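Local coordinates for protein epoxide hydrolase (Aspergillus niger, PDB 3G02) that probably hydrolyses epoxides to vicinal diols as an enzyme of the alpha/beta-hydrolase fold, deposited here as an enantioselective variant made by directed evolution, at residues E124-P127 with I128-L131; R200-G203 with V204-A208; D248-A251 with Y252-E255; S300-L304 with T305-P309. The protein carries 9 engineered substitutions. One frame throughout, in Å; residues are numbered along the deposited sequence.

Interaction 1. Residues E124-P127 with I128-L131; sequences EFYP and ILQL
Tyr126 and Leu129 lie one helical turn apart at the start of helix 126-135, and their side chains cross obliquely: methyl CD1 of Leu129 reaches ring atom CD1 of Tyr126 at 4.1 Å. The leucine branch arrives there because CG is anti to its own carbonyl carbon (chi1 -65°), which also lays CG against the carbonyl oxygen of Phe125. Beyond the contact the tyrosine ring meets Phe85, and its hydroxyl is hydrogen-bonded to Leu82 O. The neighbouring pair is looser and differently turned. Phe125 presents its ring edge, near the ring plane, to methyl CD1 of Ile128, with Phe125 CD1 and Ile128 CD1 4.4 Å apart.

Backbone bonds set this spacing. Leu129 N donates to Phe125 O at 2.9 Å with an N-H...O angle of 168°, Gln130 N to Tyr126 O at 2.8 Å, and Leu131 N to Pro127 O at 3.1 Å. Pro127, in the first turn, has no N-H of its own to offer. Just before these bonds, a water takes the N-H of Ile128 (water O to Ile128 N 2.9 Å) and donates to Glu124 O at 2.7 Å, bridging the passage from the 3-10 turn into the helix.

The helix belongs to the beta-alpha-beta unit of strands 110-115 and 143-148; Leu129 also touches Leu145 and Val147, and Ile128 packs on Pro382. With apolar side chains meeting only at van der Waals range, the directional hold here comes from the backbone and one water, while the side chains supply buried hydrocarbon contact.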
# COMPACT_ATOMS: atom_id res chain seq x y z
N GLU A 124 22.63 -7.74 5.53
CA GLU A 124 22.94 -6.39 5.98
C GLU A 124 24.12 -6.33 6.94
O GLU A 124 24.76 -5.28 7.06
CB GLU A 124 21.72 -5.76 6.65
CG GLU A 124 20.60 -5.47 5.69
CD GLU A 124 19.44 -4.80 6.38
OE1 GLU A 124 19.06 -5.23 7.49
OE2 GLU A 124 18.89 -3.84 5.80
N PHE A 125 24.39 -7.43 7.63
CA PHE A 125 25.49 -7.47 8.59
C PHE A 125 26.80 -7.98 8.02
O PHE A 125 27.80 -8.04 8.73
CB PHE A 125 25.07 -8.26 9.84
CG PHE A 125 24.04 -7.56 10.67
CD1 PHE A 125 24.41 -6.52 11.52
CD2 PHE A 125 22.70 -7.92 10.60
CE1 PHE A 125 23.47 -5.84 12.28
CE2 PHE A 125 21.74 -7.25 11.36
CZ PHE A 125 22.13 -6.22 12.21
N TYR A 126 26.80 -8.34 6.74
CA TYR A 126 28.02 -8.86 6.10
C TYR A 126 29.20 -7.87 6.12
O TYR A 126 30.31 -8.28 6.44
CB TYR A 126 27.74 -9.39 4.69
CG TYR A 126 27.42 -10.88 4.66
CD1 TYR A 126 26.65 -11.48 5.67
CD2 TYR A 126 27.87 -11.69 3.61
CE1 TYR A 126 26.36 -12.84 5.64
CE2 TYR A 126 27.57 -13.05 3.58
CZ TYR A 126 26.83 -13.61 4.59
OH TYR A 126 26.54 -14.96 4.56
N PRO A 127 28.98 -6.58 5.78
CA PRO A 127 30.09 -5.64 5.95
C PRO A 127 30.72 -5.64 7.35
O PRO A 127 31.94 -5.60 7.46
CB PRO A 127 29.45 -4.28 5.62
CG PRO A 127 28.41 -4.64 4.61
CD PRO A 127 27.81 -5.91 5.18
N ILE A 128 29.89 -5.72 8.39
CA ILE A 128 30.40 -5.79 9.76
C ILE A 128 31.14 -7.11 10.04
O ILE A 128 32.21 -7.12 10.64
CB ILE A 128 29.29 -5.51 10.81
CG1 ILE A 128 28.95 -4.01 10.81
CG2 ILE A 128 29.71 -5.99 12.21
CD1 ILE A 128 27.78 -3.62 11.68
N LEU A 129 30.56 -8.23 9.59
CA LEU A 129 31.24 -9.52 9.72
C LEU A 129 32.61 -9.50 9.03
O LEU A 129 33.59 -10.04 9.57
CB LEU A 129 30.38 -10.66 9.17
CG LEU A 129 29.07 -10.96 9.90
CD1 LEU A 129 28.42 -12.20 9.30
CD2 LEU A 129 29.27 -11.14 11.40
N GLN A 130 32.68 -8.87 7.86
CA GLN A 130 33.94 -8.76 7.12
C GLN A 130 34.99 -7.99 7.91
O GLN A 130 36.14 -8.41 7.99
CB GLN A 130 33.70 -8.11 5.75
CG GLN A 130 34.97 -7.97 4.89
CD GLN A 130 35.58 -9.32 4.50
OE1 GLN A 130 34.88 -10.31 4.32
NE2 GLN A 130 36.91 -9.34 4.36
N LEU A 131 34.58 -6.88 8.52
CA LEU A 131 35.49 -6.09 9.34
C LEU A 131 36.05 -6.94 10.48
O LEU A 131 37.26 -6.92 10.73
CB LEU A 131 34.80 -4.84 9.88
CG LEU A 131 34.41 -3.75 8.87
CD1 LEU A 131 33.49 -2.74 9.53
CD2 LEU A 131 35.64 -3.06 8.28
O HOH W 1 27.18 -4.65 8.17

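Interaction 2. Residues R200-G203 with V204-A208; sequences RLLG and VGFDA. With FMT (formic acid), chain D.
At the C-terminal end of helix 194-205, Leu202 and Phe206 pack against each other where the chain leaves helical geometry. Methyl CD2 of Leu202 sits over one face of the Phe206 ring, 4.0 Å from its centroid and 21° off the normal, a CH-pi contact displaced toward the rim. Phe206 CG stands anti to its carbonyl carbon (chi1 -69°), which turns the ring back along the last turn and puts its edge, in plane, at Leu201 O, with CD1 of Phe206 3.5 Å from that oxygen.

The final helical bonds run from Val204 N to Arg200 O, from Gly205 N to Leu201 O and from Phe206 N to Leu202 O. The last is the longest, at 3.1 Å, and its donor is tilted 33° out of the carbonyl plane, as the chain begins to diverge. This helix follows a sequence that fits the nucleophile elbow of alpha/beta hydrolases, around the predicted nucleophile Asp193, and it links strands 187-191 and 209-214 in a beta-alpha-beta unit. Leu202 faces the first of these strands, touching Tyr187 and Ile189.

Arg200 extends the other way, bending at chi3, and offers the edge of its guanidinium to a formic acid molecule, probably from the crystallisation liquor. NE of Arg200 donates to O2 of the formic acid at 2.7 Å, and NH2 adds a weak bond at 3.2 Å to the same O2. Thr361 O and Leu335 O accept from NH1, on the side of the group away from the formic acid.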
# COMPACT_ATOMS: atom_id res chain seq x y z
N ARG A 200 14.10 -5.50 22.26
CA ARG A 200 13.46 -4.95 23.46
C ARG A 200 12.78 -6.05 24.26
O ARG A 200 12.95 -6.13 25.48
CB ARG A 200 12.46 -3.85 23.08
CG ARG A 200 11.74 -3.23 24.29
CD ARG A 200 10.97 -1.97 23.92
NE ARG A 200 11.85 -0.86 23.55
CZ ARG A 200 12.40 -0.00 24.41
NH1 ARG A 200 12.15 -0.10 25.72
NH2 ARG A 200 13.19 0.97 23.97
N LEU A 201 12.01 -6.89 23.58
CA LEU A 201 11.30 -8.00 24.24
C LEU A 201 12.26 -8.99 24.89
O LEU A 201 12.00 -9.48 26.00
CB LEU A 201 10.37 -8.72 23.27
CG LEU A 201 9.18 -7.92 22.71
CD1 LEU A 201 8.44 -8.76 21.68
CD2 LEU A 201 8.23 -7.47 23.81
N LEU A 202 13.38 -9.26 24.22
CA LEU A 202 14.43 -10.09 24.79
C LEU A 202 15.02 -9.47 26.06
O LEU A 202 15.20 -10.15 27.07
CB LEU A 202 15.53 -10.37 23.75
CG LEU A 202 15.09 -11.28 22.59
CD1 LEU A 202 16.06 -11.21 21.43
CD2 LEU A 202 14.90 -12.72 23.06
N GLY A 203 15.30 -8.17 26.01
CA GLY A 203 15.80 -7.45 27.17
C GLY A 203 14.81 -7.46 28.33
O GLY A 203 15.21 -7.62 29.49
N VAL A 204 13.53 -7.31 28.01
CA VAL A 204 12.47 -7.21 29.01
C VAL A 204 12.15 -8.55 29.70
O VAL A 204 12.00 -8.59 30.93
CB VAL A 204 11.18 -6.60 28.39
CG1 VAL A 204 9.98 -6.74 29.32
CG2 VAL A 204 11.41 -5.14 28.03
N GLY A 205 12.08 -9.62 28.93
CA GLY A 205 11.48 -10.86 29.42
C GLY A 205 12.29 -12.14 29.37
O GLY A 205 11.82 -13.18 29.83
N PHE A 206 13.50 -12.07 28.83
CA PHE A 206 14.32 -13.27 28.65
C PHE A 206 15.60 -13.18 29.47
O PHE A 206 16.45 -12.32 29.23
CB PHE A 206 14.61 -13.51 27.16
CG PHE A 206 13.39 -13.90 26.36
CD1 PHE A 206 12.46 -12.94 25.95
CD2 PHE A 206 13.16 -15.23 26.02
CE1 PHE A 206 11.33 -13.30 25.22
CE2 PHE A 206 12.04 -15.60 25.28
CZ PHE A 206 11.12 -14.63 24.88
N ASP A 207 15.72 -14.07 30.46
CA ASP A 207 16.81 -14.01 31.43
C ASP A 207 18.20 -14.15 30.83
O ASP A 207 19.15 -13.54 31.32
CB ASP A 207 16.62 -15.08 32.52
CG ASP A 207 15.50 -14.73 33.49
OD1 ASP A 207 15.19 -15.58 34.34
OD2 ASP A 207 14.94 -13.62 33.40
N ALA A 208 18.31 -14.94 29.77
CA ALA A 208 19.59 -15.17 29.09
C ALA A 208 20.08 -13.92 28.36
O ALA A 208 21.28 -13.76 28.13
CB ALA A 208 19.49 -16.35 28.15
C FMT D . 12.18 -0.53 19.93
O1 FMT D . 11.85 -0.01 18.87
O2 FMT D . 12.23 0.09 21.00

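Interaction 3. Residues D248-A251 with Y252-E255; sequences DGYA and YAME. Engineered in segment 248-251: Tyr250 (natural residue Leu). With FMT (formic acid), chain C.
Residues 248-250 lead into helix 251-258, whose first turn holds 251-255, and Tyr250 O receives the first N-H groups: Met254 N at 3.1 Å (N-H...O 160°) and, weakly, Ala253 N at 3.0 Å. Glu255 N continues the pattern to Ala251 O. This helix start lies beside the probable active-site pocket of the hydrolase, with Ala253 touching Tyr315, a predicted proton donor.

Tyr250 is an engineered residue. Its ring, with CG anti to the backbone N (chi1 -151°), lies with one face on methyl CB of Ala253, which is 3.7 Å from the ring centroid and 12° off the normal, a CH-pi contact over the centre. The same methyl also covers a face of the Tyr252 ring. Met254, bent at chi2 and chi3, crosses Tyr250 at about a right angle and brings SD obliquely beside the ring, a Met-aromatic contact with SD 5.1 Å from the centroid.

Tyr252 directs its ring edge at Gly249 O, 3.2 Å from CE1. Related epoxide hydrolases use two tyrosines to hold the epoxide oxygen; consistent with this, a formic acid molecule hydrogen-bonded to Tyr315 OH also accepts from Tyr252 OH, at 2.7 Å through its O2.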
# COMPACT_ATOMS: atom_id res chain seq x y z
N ASP A 248 3.47 10.88 6.02
CA ASP A 248 3.66 10.81 4.58
C ASP A 248 4.43 9.55 4.18
O ASP A 248 4.34 9.11 3.04
CB ASP A 248 4.40 12.05 4.07
CG ASP A 248 4.60 12.03 2.55
OD1 ASP A 248 3.60 12.17 1.82
OD2 ASP A 248 5.75 11.86 2.11
N GLY A 249 5.17 8.97 5.12
CA GLY A 249 6.07 7.87 4.79
C GLY A 249 5.65 6.50 5.27
O GLY A 249 6.40 5.54 5.13
N TYR A 250 4.44 6.38 5.82
CA TYR A 250 4.06 5.19 6.58
C TYR A 250 2.99 4.33 5.93
O TYR A 250 2.60 3.30 6.49
CB TYR A 250 3.60 5.62 7.98
CG TYR A 250 3.82 4.61 9.07
CD1 TYR A 250 5.10 4.14 9.37
CD2 TYR A 250 2.75 4.14 9.83
CE1 TYR A 250 5.31 3.21 10.39
CE2 TYR A 250 2.95 3.22 10.85
CZ TYR A 250 4.22 2.76 11.12
OH TYR A 250 4.41 1.85 12.14
N ALA A 251 2.51 4.73 4.76
CA ALA A 251 1.41 4.00 4.13
C ALA A 251 1.77 2.54 3.87
O ALA A 251 0.93 1.66 4.05
CB ALA A 251 0.98 4.68 2.84
N TYR A 252 3.01 2.28 3.44
CA TYR A 252 3.45 0.91 3.17
C TYR A 252 3.23 0.02 4.40
O TYR A 252 2.75 -1.11 4.29
CB TYR A 252 4.92 0.87 2.72
CG TYR A 252 5.85 1.03 3.88
CD1 TYR A 252 6.02 2.28 4.49
CD2 TYR A 252 6.51 -0.07 4.43
CE1 TYR A 252 6.82 2.42 5.61
CE2 TYR A 252 7.31 0.07 5.54
CZ TYR A 252 7.46 1.32 6.12
OH TYR A 252 8.25 1.47 7.24
N ALA A 253 3.57 0.56 5.58
CA ALA A 253 3.51 -0.17 6.84
C ALA A 253 2.06 -0.43 7.22
O ALA A 253 1.72 -1.51 7.70
CB ALA A 253 4.20 0.63 7.95
N MET A 254 1.20 0.56 6.97
CA MET A 254 -0.23 0.39 7.22
C MET A 254 -0.84 -0.70 6.35
O MET A 254 -1.71 -1.45 6.79
CB MET A 254 -0.96 1.71 7.02
CG MET A 254 -0.56 2.76 8.06
SD MET A 254 -0.87 2.34 9.78
CE MET A 254 -2.60 1.87 9.77
N GLU A 255 -0.36 -0.80 5.11
CA GLU A 255 -0.81 -1.86 4.21
C GLU A 255 -0.30 -3.23 4.68
O GLU A 255 -1.06 -4.19 4.71
CB GLU A 255 -0.40 -1.56 2.77
CG GLU A 255 -0.86 -2.60 1.74
CD GLU A 255 -2.36 -2.64 1.50
OE1 GLU A 255 -3.10 -1.75 1.98
OE2 GLU A 255 -2.82 -3.59 0.81
C FMT C . 10.21 -1.09 8.59
O1 FMT C . 10.89 -0.14 8.95
O2 FMT C . 9.13 -0.94 8.01

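Interaction 4. Residues S300-L304 with T305-P309; sequences SLYWL and TESFP
Thr305 and Leu301 are joined through a side-chain hydroxyl: OG1 of Thr305 donates to Leu301 O at 2.7 Å, while the backbone N-H of Thr305 gives the same oxygen only a weak bond. With chi1 at 56°, OG1 sits between its own backbone N and carbonyl carbon, folded back on the preceding turn. That hydroxyl is also an acceptor, accepting a hydrogen bond from Ser307 OG at 2.7 Å. Ser307 OG in turn accepts from Thr154 N, giving a chain of hydrogen bonds running one way, from Thr154 N through Ser307 OG and Thr305 OG1 to Leu301 O.

Tyr302 O is shared more widely. Ser307 N approaches it in the carbonyl plane at 3.0 Å with an N-H...O angle of 168°; Thr305 N adds a weak bond, and so does a water, which accepts from Phe308 N at 2.9 Å. The Ser307-to-Tyr302 bond and the one from Glu306 N to Trp303 O, at 3.2 Å, form a Schellman motif that closes helix 292-304, with Glu306 as its positive-phi residue. The second bond is straight at its hydrogen, yet its donor stands above the carbonyl plane of Trp303, 68° out of it.

Methylene CB of Ser307 covers one face of the Tyr302 ring toward the rim, 3.8 Å from the centroid, as a CH-pi contact. Beyond it, the Tyr302 hydroxyl is hydrogen-bonded to Gly120 O, and Arg310 binds the Thr305 and Glu306 carbonyls through NH2 and NE.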
# COMPACT_ATOMS: atom_id res chain seq x y z
N SER A 300 16.36 -9.22 -5.40
CA SER A 300 16.45 -10.57 -5.96
C SER A 300 16.46 -11.62 -4.86
O SER A 300 15.80 -12.65 -4.98
CB SER A 300 17.70 -10.72 -6.83
OG SER A 300 17.64 -9.85 -7.95
N LEU A 301 17.18 -11.35 -3.78
CA LEU A 301 17.21 -12.24 -2.62
C LEU A 301 15.81 -12.45 -2.04
O LEU A 301 15.40 -13.58 -1.79
CB LEU A 301 18.16 -11.68 -1.55
CG LEU A 301 18.23 -12.38 -0.19
CD1 LEU A 301 18.71 -13.83 -0.32
CD2 LEU A 301 19.12 -11.58 0.75
N TYR A 302 15.08 -11.35 -1.86
CA TYR A 302 13.68 -11.44 -1.41
C TYR A 302 12.81 -12.22 -2.39
O TYR A 302 11.99 -13.05 -1.98
CB TYR A 302 13.10 -10.05 -1.20
CG TYR A 302 13.15 -9.55 0.23
CD1 TYR A 302 14.33 -9.58 0.96
CD2 TYR A 302 12.00 -9.03 0.84
CE1 TYR A 302 14.38 -9.12 2.28
CE2 TYR A 302 12.04 -8.56 2.15
CZ TYR A 302 13.23 -8.61 2.86
OH TYR A 302 13.26 -8.14 4.15
N TRP A 303 12.99 -11.95 -3.68
CA TRP A 303 12.18 -12.60 -4.72
C TRP A 303 12.38 -14.12 -4.71
O TRP A 303 11.41 -14.89 -4.68
CB TRP A 303 12.51 -12.05 -6.10
CG TRP A 303 11.77 -12.78 -7.19
CD1 TRP A 303 12.25 -13.80 -7.97
CD2 TRP A 303 10.42 -12.56 -7.60
NE1 TRP A 303 11.27 -14.22 -8.84
CE2 TRP A 303 10.14 -13.48 -8.63
CE3 TRP A 303 9.40 -11.68 -7.18
CZ2 TRP A 303 8.89 -13.54 -9.27
CZ3 TRP A 303 8.16 -11.74 -7.82
CH2 TRP A 303 7.92 -12.66 -8.85
N LEU A 304 13.65 -14.52 -4.73
CA LEU A 304 14.02 -15.92 -4.87
C LEU A 304 13.71 -16.78 -3.64
O LEU A 304 13.73 -18.00 -3.71
CB LEU A 304 15.50 -16.04 -5.25
CG LEU A 304 15.88 -15.45 -6.61
CD1 LEU A 304 17.39 -15.24 -6.72
CD2 LEU A 304 15.38 -16.35 -7.74
N THR A 305 13.41 -16.12 -2.52
CA THR A 305 13.09 -16.81 -1.27
C THR A 305 11.64 -16.58 -0.84
O THR A 305 11.24 -16.99 0.25
CB THR A 305 14.02 -16.36 -0.13
OG1 THR A 305 13.94 -14.94 0.01
CG2 THR A 305 15.47 -16.75 -0.44
N GLU A 306 10.86 -15.91 -1.69
CA GLU A 306 9.47 -15.56 -1.38
C GLU A 306 9.35 -14.93 0.01
O GLU A 306 8.45 -15.26 0.79
CB GLU A 306 8.55 -16.78 -1.50
CG GLU A 306 8.47 -17.36 -2.91
CD GLU A 306 7.66 -18.64 -3.00
OE1 GLU A 306 7.86 -19.54 -2.15
OE2 GLU A 306 6.84 -18.75 -3.93
N SER A 307 10.28 -14.02 0.31
CA SER A 307 10.36 -13.38 1.62
C SER A 307 9.18 -12.47 1.92
O SER A 307 8.62 -12.54 3.02
CB SER A 307 11.65 -12.56 1.74
OG SER A 307 12.78 -13.39 1.87
N PHE A 308 8.81 -11.63 0.97
CA PHE A 308 7.89 -10.55 1.29
C PHE A 308 6.57 -11.00 1.93
O PHE A 308 6.21 -10.49 3.00
CB PHE A 308 7.60 -9.61 0.11
CG PHE A 308 6.64 -8.54 0.48
CD1 PHE A 308 7.09 -7.37 1.08
CD2 PHE A 308 5.27 -8.73 0.31
CE1 PHE A 308 6.20 -6.39 1.48
CE2 PHE A 308 4.36 -7.75 0.71
CZ PHE A 308 4.83 -6.58 1.29
N PRO A 309 5.83 -11.94 1.29
CA PRO A 309 4.54 -12.30 1.89
C PRO A 309 4.65 -12.97 3.27
O PRO A 309 3.67 -12.96 4.02
CB PRO A 309 3.94 -13.27 0.87
CG PRO A 309 5.11 -13.80 0.11
CD PRO A 309 6.06 -12.65 0.02
O HOH W 2 9.67 -11.51 -1.77

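In the fold
All four are local contacts at helix starts or ends. Interactions 1, 3 and 4 are buried, 2 only partly, with an exposed glycine. Interactions 1 and 2 belong to helices of two beta-alpha-beta units of the central sheet, about 25 Å apart between centres. Interactions 3 and 4 lie in the mostly helical stretch between strands 209-214 and 340-345, both touching the second subunit. Helix starts (1 and 3) collect N-H groups on carbonyls, whereas helix ends (2 and 4) finish differently: a terminal bond with a leucine methyl over a phenylalanine face, against a Schellman motif reinforced by hydroxyls. Interaction 1 is largely apolar; formic acid binds an arginine at 2 and tyrosine hydroxyls at 3.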